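Local coordinates for protein aminoglycoside 3'-phosphotransferase AphA1-IAB (Acinetobacter baumannii, PDB 4FEU) that phosphorylates kanamycin and related aminoglycosides at the 3'-hydroxyl at the expense of ATP, which probably confers resistance to these antibiotics, at residues A[39-44]-A[54-59]; A[169-174]-A[265-270]; A[195-200]-A[213-218]. All coordinates share one frame; numbering follows the deposited sequence.

Interaction 1. Residues A[39-44]-A[54-59]; sequences ATIYRL and FLKHGK. With 537 (2,6-dihydroanthra/1,9-cd/pyrazol-6-one), chain H.
Strand residues Thr40 to Arg43 pair antiparallel with Phe54 to His57, the short segment axes 4.7 Å apart at closest and their directions 161° apart. Thr40 with His57 and Tyr42 with Leu55 are the hydrogen-bonded pairs. Each exchanges two N-H...O bonds, the shortest from His57 N to Thr40 O at 2.7 Å. Ile41 with Lys56 and Arg43 with Phe54 are the non-hydrogen-bonded pairs, and their side chains share one face of the sheet. On that face Phe54 carries the contact. Placing its CG beside the backbone N (chi1 -79°) lays the ring against Ile41 and Arg43 of the facing strand. Ile41 CG2 is 3.7 Å from Phe54 CD1. The aliphatic part of Arg43 comes to the far end of the ring, with Arg43 CG 3.6 Å from Phe54 CE1. One face of the ring lies against the bound anthrapyrazolone, whose C3 is 3.4 Å from Phe54 CD2. Ile41 and Lys56 run side by side in the same direction, Ile41 CD1 being 3.9 Å from Lys56 CE. The guanidinium end of Arg43 leads away to a salt bridge with Glu52. On the opposite face Leu44 CD1 packs 3.9 Å from Leu55 CB. His57 NE2 is hydrogen-bonded to Asp94, and its ring stacks with Trp96. The two strands form a beta hairpin within the five-stranded antiparallel sheet of this kinase-like fold. Strand 28-31 flanks 40-45, strand 94-100 flanks 53-59, and helix 62-76 packs on Ala39.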
loop_
_atom_site.group_PDB
_atom_site.type_symbol
_atom_site.label_atom_id
_atom_site.label_comp_id
_atom_site.label_asym_id
_atom_site.label_seq_id
_atom_site.Cartn_x
_atom_site.Cartn_y
_atom_site.Cartn_z
ATOM N N ALA A 39 -6.972 9.909 6.866
ATOM C CA ALA A 39 -6.904 10.998 5.905
ATOM C C ALA A 39 -8.112 11.273 5.046
ATOM O O ALA A 39 -8.768 10.346 4.566
ATOM C CB ALA A 39 -5.648 10.878 5.063
ATOM N N THR A 40 -8.416 12.570 4.862
ATOM C CA THR A 40 -9.497 12.962 3.977
ATOM C C THR A 40 -8.883 13.063 2.588
ATOM O O THR A 40 -7.844 13.705 2.422
ATOM C CB THR A 40 -10.210 14.238 4.419
ATOM O OG1 THR A 40 -10.685 14.054 5.752
ATOM C CG2 THR A 40 -11.404 14.572 3.519
ATOM N N ILE A 41 -9.477 12.351 1.624
ATOM C CA ILE A 41 -9.041 12.353 0.235
ATOM C C ILE A 41 -10.101 13.070 -0.584
ATOM O O ILE A 41 -11.272 12.703 -0.547
ATOM C CB ILE A 41 -8.730 10.929 -0.312
ATOM C CG1 ILE A 41 -7.639 10.208 0.551
ATOM C CG2 ILE A 41 -8.331 10.990 -1.791
ATOM C CD1 ILE A 41 -7.464 8.690 0.310
ATOM N N TYR A 42 -9.683 14.116 -1.289
ATOM C CA TYR A 42 -10.527 14.863 -2.217
ATOM C C TYR A 42 -10.030 14.575 -3.625
ATOM O O TYR A 42 -8.819 14.543 -3.847
ATOM C CB TYR A 42 -10.460 16.373 -1.957
ATOM C CG TYR A 42 -10.984 16.788 -0.606
ATOM C CD1 TYR A 42 -12.351 16.865 -0.360
ATOM C CD2 TYR A 42 -10.115 17.149 0.419
ATOM C CE1 TYR A 42 -12.841 17.250 0.886
ATOM C CE2 TYR A 42 -10.593 17.554 1.662
ATOM C CZ TYR A 42 -11.958 17.603 1.894
ATOM O OH TYR A 42 -12.426 17.989 3.128
ATOM N N ARG A 43 -10.968 14.322 -4.560
ATOM C CA ARG A 43 -10.687 14.136 -5.982
ATOM C C ARG A 43 -11.058 15.457 -6.656
ATOM O O ARG A 43 -12.120 16.016 -6.373
ATOM C CB ARG A 43 -11.455 12.951 -6.581
ATOM C CG ARG A 43 -10.921 12.517 -7.961
ATOM C CD ARG A 43 -11.662 11.328 -8.544
ATOM N NE ARG A 43 -13.114 11.544 -8.599
ATOM C CZ ARG A 43 -13.797 11.968 -9.664
ATOM N NH1 ARG A 43 -15.110 12.138 -9.591
ATOM N NH2 ARG A 43 -13.174 12.221 -10.808
ATOM N N LEU A 44 -10.143 15.989 -7.486
ATOM C CA LEU A 44 -10.312 17.259 -8.176
ATOM C C LEU A 44 -10.383 16.986 -9.640
ATOM O O LEU A 44 -9.442 16.462 -10.237
ATOM C CB LEU A 44 -9.210 18.257 -7.790
ATOM C CG LEU A 44 -9.382 18.849 -6.374
ATOM C CD1 LEU A 44 -8.599 18.069 -5.313
ATOM C CD2 LEU A 44 -9.035 20.291 -6.341
ATOM N N PHE A 54 -5.456 14.891 -6.725
ATOM C CA PHE A 54 -5.903 14.377 -5.438
ATOM C C PHE A 54 -5.332 15.249 -4.354
ATOM O O PHE A 54 -4.191 15.690 -4.458
ATOM C CB PHE A 54 -5.535 12.894 -5.214
ATOM C CG PHE A 54 -6.458 11.927 -5.915
ATOM C CD1 PHE A 54 -7.675 11.574 -5.356
ATOM C CD2 PHE A 54 -6.126 11.398 -7.158
ATOM C CE1 PHE A 54 -8.541 10.687 -6.019
ATOM C CE2 PHE A 54 -6.989 10.513 -7.817
ATOM C CZ PHE A 54 -8.190 10.162 -7.244
ATOM N N LEU A 55 -6.136 15.548 -3.342
ATOM C CA LEU A 55 -5.717 16.322 -2.174
ATOM C C LEU A 55 -6.015 15.478 -0.948
ATOM O O LEU A 55 -7.153 15.072 -0.734
ATOM C CB LEU A 55 -6.401 17.715 -2.103
ATOM C CG LEU A 55 -6.087 18.636 -0.876
ATOM C CD1 LEU A 55 -4.607 19.029 -0.791
ATOM C CD2 LEU A 55 -6.955 19.897 -0.875
ATOM N N LYS A 56 -4.966 15.111 -0.222
ATOM C CA LYS A 56 -5.037 14.366 1.027
ATOM C C LYS A 56 -4.909 15.384 2.180
ATOM O O LYS A 56 -4.070 16.284 2.109
ATOM C CB LYS A 56 -3.889 13.366 1.117
ATOM C CG LYS A 56 -4.159 12.022 0.502
ATOM C CD LYS A 56 -3.484 10.952 1.355
ATOM C CE LYS A 56 -3.743 9.546 0.864
ATOM N NZ LYS A 56 -3.908 8.590 2.004
ATOM N N HIS A 57 -5.776 15.287 3.199
ATOM C CA HIS A 57 -5.720 16.168 4.365
ATOM C C HIS A 57 -5.682 15.323 5.612
ATOM O O HIS A 57 -6.516 14.439 5.793
ATOM C CB HIS A 57 -6.892 17.171 4.408
ATOM C CG HIS A 57 -6.927 18.040 5.647
ATOM N ND1 HIS A 57 -8.126 18.392 6.252
ATOM C CD2 HIS A 57 -5.911 18.586 6.359
ATOM C CE1 HIS A 57 -7.800 19.136 7.297
ATOM N NE2 HIS A 57 -6.483 19.276 7.408
ATOM N N GLY A 58 -4.689 15.578 6.439
ATOM C CA GLY A 58 -4.505 14.909 7.715
ATOM C C GLY A 58 -4.553 15.906 8.852
ATOM O O GLY A 58 -3.844 16.912 8.827
ATOM N N LYS A 59 -5.401 15.628 9.844
ATOM C CA LYS A 59 -5.607 16.422 11.053
ATOM C C LYS A 59 -4.981 15.646 12.227
ATOM O O LYS A 59 -5.025 14.414 12.240
ATOM C CB LYS A 59 -7.119 16.592 11.265
ATOM C CG LYS A 59 -7.571 17.756 12.116
ATOM C CD LYS A 59 -9.050 18.006 11.819
ATOM C CE LYS A 59 -9.794 18.749 12.903
ATOM N NZ LYS A 59 -11.256 18.824 12.615
HETATM C C1 537 H . -2.818 10.232 -5.646
HETATM C C2 537 H . -3.233 9.478 -6.744
HETATM C C3 537 H . -4.311 8.609 -6.602
HETATM C C4 537 H . -5.001 8.541 -5.364
HETATM C C5 537 H . -4.531 9.249 -4.251
HETATM C C6 537 H . -3.445 10.106 -4.402
HETATM C C11 537 H . -5.876 7.064 -7.490
HETATM C C12 537 H . -6.196 6.443 -8.670
HETATM C C13 537 H . -7.272 5.542 -8.668
HETATM C C14 537 H . -7.978 5.357 -7.466
HETATM C C15 537 H . -7.622 6.036 -6.280
HETATM C C16 537 H . -6.579 6.962 -6.305
HETATM C C20 537 H . -6.147 7.739 -5.218
HETATM C C21 537 H . -4.780 7.863 -7.694
HETATM O O22 537 H . -6.689 7.661 -4.111
HETATM N N23 537 H . -4.481 7.684 -8.990
HETATM N N24 537 H . -5.293 6.904 -9.547
#

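Interaction 2. Residues A[169-174]-A[265-270]; sequences DERNGW and HLMLDE. With KAN (kanamycin a), chain G.
Arg171 reaches Glu270 with its CG beside the backbone N (chi1 -69°) and a bend at chi3 (-77°) that swings the guanidinium against Leu266 and Met267 of helix 259-268. Glu270 folds at chi2 (-72°), which brings its carboxylate to the arginine. Arg171 NE then donates an almost straight bond to Glu270 OE2, 3.0 Å away. The acceptor lies in the guanidinium plane and offers its anti lone pair. The carboxylate is turned steeply against the guanidinium. Met267, a selenomethionine, lays its CG over one face of the guanidinium, 3.5 Å from Arg171 NH1. Glu170 CG covers the opposite face. Leu266 CB approaches Arg171 NH2 to 3.7 Å. Farther out, Met267 CE touches the Trp174 ring, whose own face rests on Arg171 CA. Arg171 NH2 also forms salt bridges with Glu170 OE2, at 3.3 Å, and with Asp168, and its NH1 bonds Gln263. Asp168 N donates to Glu270 OE2, giving that oxygen a second partner. The other oxygen, Glu270 OE1, accepts a bond from kanamycin N3 at 2.5 Å. Nearby, kanamycin N2 donates to Asp269 O at 2.7 Å. Arg171 is thus placed as a second-shell residue and probably helps position a first-shell carboxylate. The paired charges probably help keep Glu270 ionised, which would suit an amino group that is likely to be protonated on the aminoglycoside.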
loop_
_atom_site.group_PDB
_atom_site.type_symbol
_atom_site.label_atom_id
_atom_site.label_comp_id
_atom_site.label_asym_id
_atom_site.label_seq_id
_atom_site.Cartn_x
_atom_site.Cartn_y
_atom_site.Cartn_z
ATOM N N ASP A 169 -10.508 -14.377 7.104
ATOM C CA ASP A 169 -11.425 -15.453 7.512
ATOM C C ASP A 169 -10.885 -16.420 8.567
ATOM O O ASP A 169 -11.588 -16.675 9.543
ATOM C CB ASP A 169 -12.001 -16.199 6.297
ATOM C CG ASP A 169 -12.841 -15.361 5.337
ATOM O OD1 ASP A 169 -13.015 -14.145 5.593
ATOM O OD2 ASP A 169 -13.325 -15.920 4.334
ATOM N N GLU A 170 -9.620 -16.894 8.421
ATOM C CA GLU A 170 -8.981 -17.828 9.370
ATOM C C GLU A 170 -8.805 -17.276 10.790
ATOM O O GLU A 170 -8.586 -18.039 11.730
ATOM C CB GLU A 170 -7.667 -18.428 8.812
ATOM C CG GLU A 170 -6.532 -17.442 8.562
ATOM C CD GLU A 170 -6.481 -16.789 7.193
ATOM O OE1 GLU A 170 -7.538 -16.319 6.714
ATOM O OE2 GLU A 170 -5.368 -16.688 6.626
ATOM N N ARG A 171 -8.934 -15.953 10.936
ATOM C CA ARG A 171 -8.780 -15.219 12.190
ATOM C C ARG A 171 -10.037 -14.434 12.598
ATOM O O ARG A 171 -9.987 -13.697 13.582
ATOM C CB ARG A 171 -7.569 -14.280 12.095
ATOM C CG ARG A 171 -6.250 -15.023 12.060
ATOM C CD ARG A 171 -5.101 -14.101 11.752
ATOM N NE ARG A 171 -5.008 -13.733 10.337
ATOM C CZ ARG A 171 -4.364 -14.429 9.402
ATOM N NH1 ARG A 171 -3.790 -15.585 9.701
ATOM N NH2 ARG A 171 -4.305 -13.981 8.153
ATOM N N ASN A 172 -11.157 -14.578 11.859
ATOM C CA ASN A 172 -12.370 -13.830 12.194
ATOM C C ASN A 172 -13.059 -14.386 13.426
ATOM O O ASN A 172 -13.247 -15.599 13.534
ATOM C CB ASN A 172 -13.328 -13.703 11.014
ATOM C CG ASN A 172 -14.390 -12.657 11.250
ATOM O OD1 ASN A 172 -14.102 -11.454 11.370
ATOM N ND2 ASN A 172 -15.633 -13.104 11.362
ATOM N N GLY A 173 -13.378 -13.485 14.355
ATOM C CA GLY A 173 -13.979 -13.811 15.644
ATOM C C GLY A 173 -12.937 -13.902 16.743
ATOM O O GLY A 173 -13.276 -13.982 17.929
ATOM N N TRP A 174 -11.651 -13.891 16.341
ATOM C CA TRP A 174 -10.504 -13.961 17.242
ATOM C C TRP A 174 -10.332 -12.608 17.931
ATOM O O TRP A 174 -10.381 -11.577 17.238
ATOM C CB TRP A 174 -9.213 -14.226 16.447
ATOM C CG TRP A 174 -8.989 -15.606 15.897
ATOM C CD1 TRP A 174 -9.919 -16.449 15.357
ATOM C CD2 TRP A 174 -7.713 -16.217 15.664
ATOM N NE1 TRP A 174 -9.306 -17.582 14.868
ATOM C CE2 TRP A 174 -7.950 -17.465 15.041
ATOM C CE3 TRP A 174 -6.386 -15.842 15.947
ATOM C CZ2 TRP A 174 -6.913 -18.347 14.718
ATOM C CZ3 TRP A 174 -5.366 -16.725 15.645
ATOM C CH2 TRP A 174 -5.628 -17.954 15.029
ATOM N N HIS A 265 3.267 -11.870 7.979
ATOM C CA HIS A 265 2.954 -10.578 7.364
ATOM C C HIS A 265 1.472 -10.293 7.185
ATOM O O HIS A 265 1.060 -9.143 7.282
ATOM C CB HIS A 265 3.793 -10.326 6.086
ATOM C CG HIS A 265 5.249 -10.082 6.376
ATOM N ND1 HIS A 265 6.175 -11.124 6.381
ATOM C CD2 HIS A 265 5.887 -8.933 6.682
ATOM C CE1 HIS A 265 7.352 -10.570 6.641
ATOM N NE2 HIS A 265 7.237 -9.253 6.836
ATOM N N LEU A 266 0.672 -11.348 7.001
ATOM C CA LEU A 266 -0.782 -11.294 6.893
ATOM C C LEU A 266 -1.366 -10.980 8.276
ATOM O O LEU A 266 -2.292 -10.180 8.399
ATOM C CB LEU A 266 -1.255 -12.661 6.418
ATOM C CG LEU A 266 -1.812 -12.804 5.022
ATOM C CD1 LEU A 266 -1.527 -11.606 4.148
ATOM C CD2 LEU A 266 -1.443 -14.129 4.434
HETATM N N MSE A 267 -0.796 -11.581 9.319
HETATM C CA MSE A 267 -1.235 -11.327 10.699
HETATM C C MSE A 267 -0.826 -9.916 11.158
HETATM O O MSE A 267 -1.619 -9.238 11.802
HETATM C CB MSE A 267 -0.718 -12.411 11.655
HETATM C CG MSE A 267 -1.369 -13.758 11.412
HETATM SE SE MSE A 267 -0.605 -15.184 12.488
HETATM C CE MSE A 267 -1.755 -14.957 14.041
ATOM N N LEU A 268 0.394 -9.457 10.790
ATOM C CA LEU A 268 0.844 -8.106 11.127
ATOM C C LEU A 268 -0.071 -7.036 10.481
ATOM O O LEU A 268 -0.385 -6.044 11.145
ATOM C CB LEU A 268 2.320 -7.883 10.742
ATOM C CG LEU A 268 2.908 -6.498 11.017
ATOM C CD1 LEU A 268 2.932 -6.184 12.519
ATOM C CD2 LEU A 268 4.289 -6.379 10.420
ATOM N N ASP A 269 -0.541 -7.272 9.221
ATOM C CA ASP A 269 -1.435 -6.348 8.511
ATOM C C ASP A 269 -2.824 -6.205 9.153
ATOM O O ASP A 269 -3.517 -5.240 8.845
ATOM C CB ASP A 269 -1.539 -6.678 7.002
ATOM C CG ASP A 269 -1.996 -5.502 6.151
ATOM O OD1 ASP A 269 -1.411 -4.405 6.284
ATOM O OD2 ASP A 269 -2.907 -5.686 5.327
ATOM N N GLU A 270 -3.194 -7.105 10.100
ATOM C CA GLU A 270 -4.482 -7.050 10.813
ATOM C C GLU A 270 -4.588 -5.853 11.746
ATOM O O GLU A 270 -5.690 -5.389 12.053
ATOM C CB GLU A 270 -4.729 -8.327 11.645
ATOM C CG GLU A 270 -4.705 -9.631 10.868
ATOM C CD GLU A 270 -5.887 -9.896 9.963
ATOM O OE1 GLU A 270 -6.433 -8.925 9.393
ATOM O OE2 GLU A 270 -6.248 -11.083 9.797
HETATM C C1 KAN G . -7.285 -2.493 4.265
HETATM C C2 KAN G . -6.698 -1.631 3.115
HETATM C C3 KAN G . -5.631 -0.639 3.633
HETATM C C4 KAN G . -6.122 0.149 4.840
HETATM C C5 KAN G . -6.722 -0.789 5.895
HETATM C C6 KAN G . -7.331 0.054 7.033
HETATM C C7 KAN G . -6.861 -7.373 6.327
HETATM C C8 KAN G . -7.985 -6.947 5.386
HETATM C C9 KAN G . -7.468 -5.711 4.605
HETATM C C10 KAN G . -6.993 -4.566 5.525
HETATM C C11 KAN G . -5.982 -5.139 6.536
HETATM C C12 KAN G . -6.616 -6.273 7.329
HETATM C C13 KAN G . -9.484 -8.123 3.920
HETATM C C14 KAN G . -9.857 -9.593 3.713
HETATM C C15 KAN G . -8.984 -10.213 2.614
HETATM C C16 KAN G . -9.070 -9.366 1.334
HETATM C C17 KAN G . -8.654 -7.924 1.618
HETATM C C18 KAN G . -8.748 -7.114 0.306
HETATM N N1 KAN G . -7.632 -0.838 8.164
HETATM N N2 KAN G . -5.510 -4.119 7.482
HETATM N N3 KAN G . -7.161 -8.634 7.006
HETATM N N4 KAN G . -9.437 -11.585 2.338
HETATM O O5 KAN G . -7.729 -1.670 5.359
HETATM O O6 KAN G . -6.122 -2.487 2.116
HETATM O O7 KAN G . -5.242 0.300 2.631
HETATM O O8 KAN G . -4.994 0.846 5.389
HETATM O O9 KAN G . -6.377 -3.494 4.783
HETATM O O10 KAN G . -8.483 -5.230 3.720
HETATM O O11 KAN G . -8.177 -8.075 4.513
HETATM O O12 KAN G . -9.519 -7.391 2.662
HETATM O O13 KAN G . -9.697 -10.308 4.941
HETATM O O14 KAN G . -8.251 -9.920 0.299
HETATM O O15 KAN G . -8.020 -5.884 0.421
#

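Interaction 3. Residues A[195-200]-A[213-218]; sequences VTHGDF and IGCIDV. With 537 (2,6-dihydroanthra/1,9-cd/pyrazol-6-one), chain H; KAN (kanamycin a), chain G.
His197 makes the one direct hydrogen bond of this contact, from its NE2 to Ile216 O at 2.8 Å. The bond is bent, 134° at the hydrogen. Ile216 O lies near the ring plane, but NE2 stands above the carbonyl plane. At the other side of the ring ND1 accepts the backbone N-H of Asp199 from within the ring plane, at 3.2 Å between Asp199 N and His197 ND1. The imidazole is therefore gripped at both nitrogens and its rotation fixed. It reaches across because CG is anti to the backbone N (chi1 -174°). Packing is made at the same ring. Cys215 SG comes to its edge, 3.8 Å from His197 CD2, and Val218 CG1 lies 3.8 Å from His197 NE2. Two waters add bridges. One donates to His197 O and Asp217 O. The other donates to Asp217 OD1 and, weakly, to Asp199 OD2. Two carboxylates also come close: Asp199 OD2 and Asp217 OD2, 3.5 Å apart, are both acceptors and not bonded. Kanamycin O7 donates to Asp199 OD2 at 2.7 Å, while Ile216 CD1 packs 3.5 Å from C16 of the bound anthrapyrazolone. O7 is the 3'-hydroxyl, the group that is phosphorylated, which is consistent with Asp199 being the probable proton acceptor. The sequence His-Gly-Asp at 197-199 resembles the catalytic loop of aminoglycoside phosphotransferases and related kinases, in which the residues corresponding to Asn204 and Asp217 bind metal; no metal is modelled in this contact.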
loop_
_atom_site.group_PDB
_atom_site.type_symbol
_atom_site.label_atom_id
_atom_site.label_comp_id
_atom_site.label_asym_id
_atom_site.label_seq_id
_atom_site.Cartn_x
_atom_site.Cartn_y
_atom_site.Cartn_z
ATOM N N VAL A 195 13.595 -2.762 -0.571
ATOM C CA VAL A 195 12.729 -1.571 -0.542
ATOM C C VAL A 195 11.323 -2.112 -0.798
ATOM O O VAL A 195 11.101 -2.835 -1.783
ATOM C CB VAL A 195 13.112 -0.516 -1.623
ATOM C CG1 VAL A 195 12.130 0.654 -1.620
ATOM C CG2 VAL A 195 14.555 -0.027 -1.446
ATOM N N THR A 196 10.385 -1.782 0.102
ATOM C CA THR A 196 9.030 -2.280 0.024
ATOM C C THR A 196 8.036 -1.183 -0.130
ATOM O O THR A 196 8.295 -0.058 0.271
ATOM C CB THR A 196 8.684 -3.176 1.250
ATOM O OG1 THR A 196 8.726 -2.420 2.464
ATOM C CG2 THR A 196 9.558 -4.421 1.355
ATOM N N HIS A 197 6.861 -1.528 -0.651
ATOM C CA HIS A 197 5.740 -0.605 -0.764
ATOM C C HIS A 197 5.089 -0.371 0.640
ATOM O O HIS A 197 4.869 0.780 1.049
ATOM C CB HIS A 197 4.714 -1.121 -1.795
ATOM C CG HIS A 197 3.624 -0.142 -2.052
ATOM N ND1 HIS A 197 2.552 -0.024 -1.196
ATOM C CD2 HIS A 197 3.510 0.789 -3.021
ATOM C CE1 HIS A 197 1.807 0.953 -1.680
ATOM N NE2 HIS A 197 2.336 1.469 -2.780
ATOM N N GLY A 198 4.751 -1.468 1.324
ATOM C CA GLY A 198 4.099 -1.434 2.631
ATOM C C GLY A 198 2.634 -1.837 2.640
ATOM O O GLY A 198 2.129 -2.349 3.649
ATOM N N ASP A 199 1.956 -1.609 1.507
ATOM C CA ASP A 199 0.532 -1.880 1.286
ATOM C C ASP A 199 0.363 -2.222 -0.216
ATOM O O ASP A 199 -0.339 -1.528 -0.963
ATOM C CB ASP A 199 -0.338 -0.663 1.728
ATOM C CG ASP A 199 -1.822 -0.930 2.040
ATOM O OD1 ASP A 199 -2.259 -2.111 1.967
ATOM O OD2 ASP A 199 -2.531 0.032 2.403
ATOM N N PHE A 200 1.050 -3.293 -0.648
ATOM C CA PHE A 200 1.020 -3.739 -2.034
ATOM C C PHE A 200 -0.270 -4.538 -2.307
ATOM O O PHE A 200 -0.256 -5.765 -2.526
ATOM C CB PHE A 200 2.308 -4.511 -2.393
ATOM C CG PHE A 200 2.671 -4.460 -3.859
ATOM C CD1 PHE A 200 3.356 -3.371 -4.386
ATOM C CD2 PHE A 200 2.335 -5.503 -4.713
ATOM C CE1 PHE A 200 3.696 -3.328 -5.736
ATOM C CE2 PHE A 200 2.701 -5.474 -6.059
ATOM C CZ PHE A 200 3.364 -4.384 -6.567
ATOM N N ILE A 213 0.688 1.086 -14.839
ATOM C CA ILE A 213 1.363 2.374 -14.983
ATOM C C ILE A 213 1.922 3.062 -13.720
ATOM O O ILE A 213 2.663 4.021 -13.855
ATOM C CB ILE A 213 0.613 3.337 -15.950
ATOM C CG1 ILE A 213 -0.730 3.811 -15.370
ATOM C CG2 ILE A 213 0.443 2.719 -17.369
ATOM C CD1 ILE A 213 -1.125 5.141 -15.924
ATOM N N GLY A 214 1.588 2.569 -12.531
ATOM C CA GLY A 214 2.097 3.151 -11.296
ATOM C C GLY A 214 1.448 2.655 -10.028
ATOM O O GLY A 214 0.547 1.827 -10.074
ATOM N N CYS A 215 1.925 3.150 -8.890
ATOM C CA CYS A 215 1.389 2.799 -7.583
ATOM C C CYS A 215 1.159 4.024 -6.765
ATOM O O CYS A 215 1.784 5.065 -6.996
ATOM C CB CYS A 215 2.262 1.796 -6.843
ATOM S SG CYS A 215 3.916 2.407 -6.474
ATOM N N ILE A 216 0.211 3.899 -5.831
ATOM C CA ILE A 216 -0.228 4.941 -4.920
ATOM C C ILE A 216 -0.137 4.392 -3.494
ATOM O O ILE A 216 0.168 3.209 -3.320
ATOM C CB ILE A 216 -1.675 5.404 -5.315
ATOM C CG1 ILE A 216 -2.713 4.247 -5.236
ATOM C CG2 ILE A 216 -1.684 6.066 -6.715
ATOM C CD1 ILE A 216 -4.208 4.667 -5.161
ATOM N N ASP A 217 -0.414 5.245 -2.487
ATOM C CA ASP A 217 -0.471 4.919 -1.056
ATOM C C ASP A 217 0.879 4.437 -0.541
ATOM O O ASP A 217 1.012 3.341 0.023
ATOM C CB ASP A 217 -1.625 3.923 -0.780
ATOM C CG ASP A 217 -2.157 3.880 0.638
ATOM O OD1 ASP A 217 -1.621 4.620 1.503
ATOM O OD2 ASP A 217 -3.096 3.086 0.894
ATOM N N VAL A 218 1.875 5.315 -0.692
ATOM C CA VAL A 218 3.277 5.035 -0.364
ATOM C C VAL A 218 3.741 5.404 1.051
ATOM O O VAL A 218 4.950 5.356 1.318
ATOM C CB VAL A 218 4.237 5.545 -1.487
ATOM C CG1 VAL A 218 3.837 4.990 -2.852
ATOM C CG2 VAL A 218 4.305 7.066 -1.510
HETATM C C1 537 H . -2.818 10.232 -5.646
HETATM C C2 537 H . -3.233 9.478 -6.744
HETATM C C3 537 H . -4.311 8.609 -6.602
HETATM C C4 537 H . -5.001 8.541 -5.364
HETATM C C5 537 H . -4.531 9.249 -4.251
HETATM C C6 537 H . -3.445 10.106 -4.402
HETATM C C11 537 H . -5.876 7.064 -7.490
HETATM C C12 537 H . -6.196 6.443 -8.670
HETATM C C13 537 H . -7.272 5.542 -8.668
HETATM C C14 537 H . -7.978 5.357 -7.466
HETATM C C15 537 H . -7.622 6.036 -6.280
HETATM C C16 537 H . -6.579 6.962 -6.305
HETATM C C20 537 H . -6.147 7.739 -5.218
HETATM C C21 537 H . -4.780 7.863 -7.694
HETATM O O22 537 H . -6.689 7.661 -4.111
HETATM N N23 537 H . -4.481 7.684 -8.990
HETATM N N24 537 H . -5.293 6.904 -9.547
HETATM C C1 KAN G . -7.285 -2.493 4.265
HETATM C C2 KAN G . -6.698 -1.631 3.115
HETATM C C3 KAN G . -5.631 -0.639 3.633
HETATM C C4 KAN G . -6.122 0.149 4.840
HETATM C C5 KAN G . -6.722 -0.789 5.895
HETATM C C6 KAN G . -7.331 0.054 7.033
HETATM C C7 KAN G . -6.861 -7.373 6.327
HETATM C C8 KAN G . -7.985 -6.947 5.386
HETATM C C9 KAN G . -7.468 -5.711 4.605
HETATM C C10 KAN G . -6.993 -4.566 5.525
HETATM C C11 KAN G . -5.982 -5.139 6.536
HETATM C C12 KAN G . -6.616 -6.273 7.329
HETATM C C13 KAN G . -9.484 -8.123 3.920
HETATM C C14 KAN G . -9.857 -9.593 3.713
HETATM C C15 KAN G . -8.984 -10.213 2.614
HETATM C C16 KAN G . -9.070 -9.366 1.334
HETATM C C17 KAN G . -8.654 -7.924 1.618
HETATM C C18 KAN G . -8.748 -7.114 0.306
HETATM N N1 KAN G . -7.632 -0.838 8.164
HETATM N N2 KAN G . -5.510 -4.119 7.482
HETATM N N3 KAN G . -7.161 -8.634 7.006
HETATM N N4 KAN G . -9.437 -11.585 2.338
HETATM O O5 KAN G . -7.729 -1.670 5.359
HETATM O O6 KAN G . -6.122 -2.487 2.116
HETATM O O7 KAN G . -5.242 0.300 2.631
HETATM O O8 KAN G . -4.994 0.846 5.389
HETATM O O9 KAN G . -6.377 -3.494 4.783
HETATM O O10 KAN G . -8.483 -5.230 3.720
HETATM O O11 KAN G . -8.177 -8.075 4.513
HETATM O O12 KAN G . -9.519 -7.391 2.662
HETATM O O13 KAN G . -9.697 -10.308 4.941
HETATM O O14 KAN G . -8.251 -9.920 0.299
HETATM O O15 KAN G . -8.020 -5.884 0.421
HETATM O O HOH W 1 2.634 2.444 1.678
HETATM O O HOH W 2 -0.950 2.860 3.465
#

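In the fold
The three contacts lie around the cleft of a kinase-like phosphotransferase. Interaction 1 belongs to the five-stranded sheet and interaction 2 to the helical part; their centres are about 28 Å apart. Interaction 3 is at the corner, its centre about 18 Å from that of interaction 1 and about 21 Å from that of interaction 2. Phe54 and Ile216 of interactions 1 and 3 hold the same bound anthrapyrazolone, which is also hydrogen-bonded to Ile102 O. Interactions 2 and 3 share kanamycin: interaction 2 holds two amino groups, and Asp199 of interaction 3, the probable catalytic base, holds the 3'-hydroxyl. The side chain of Lys56 is about 9 Å from that of Asp199.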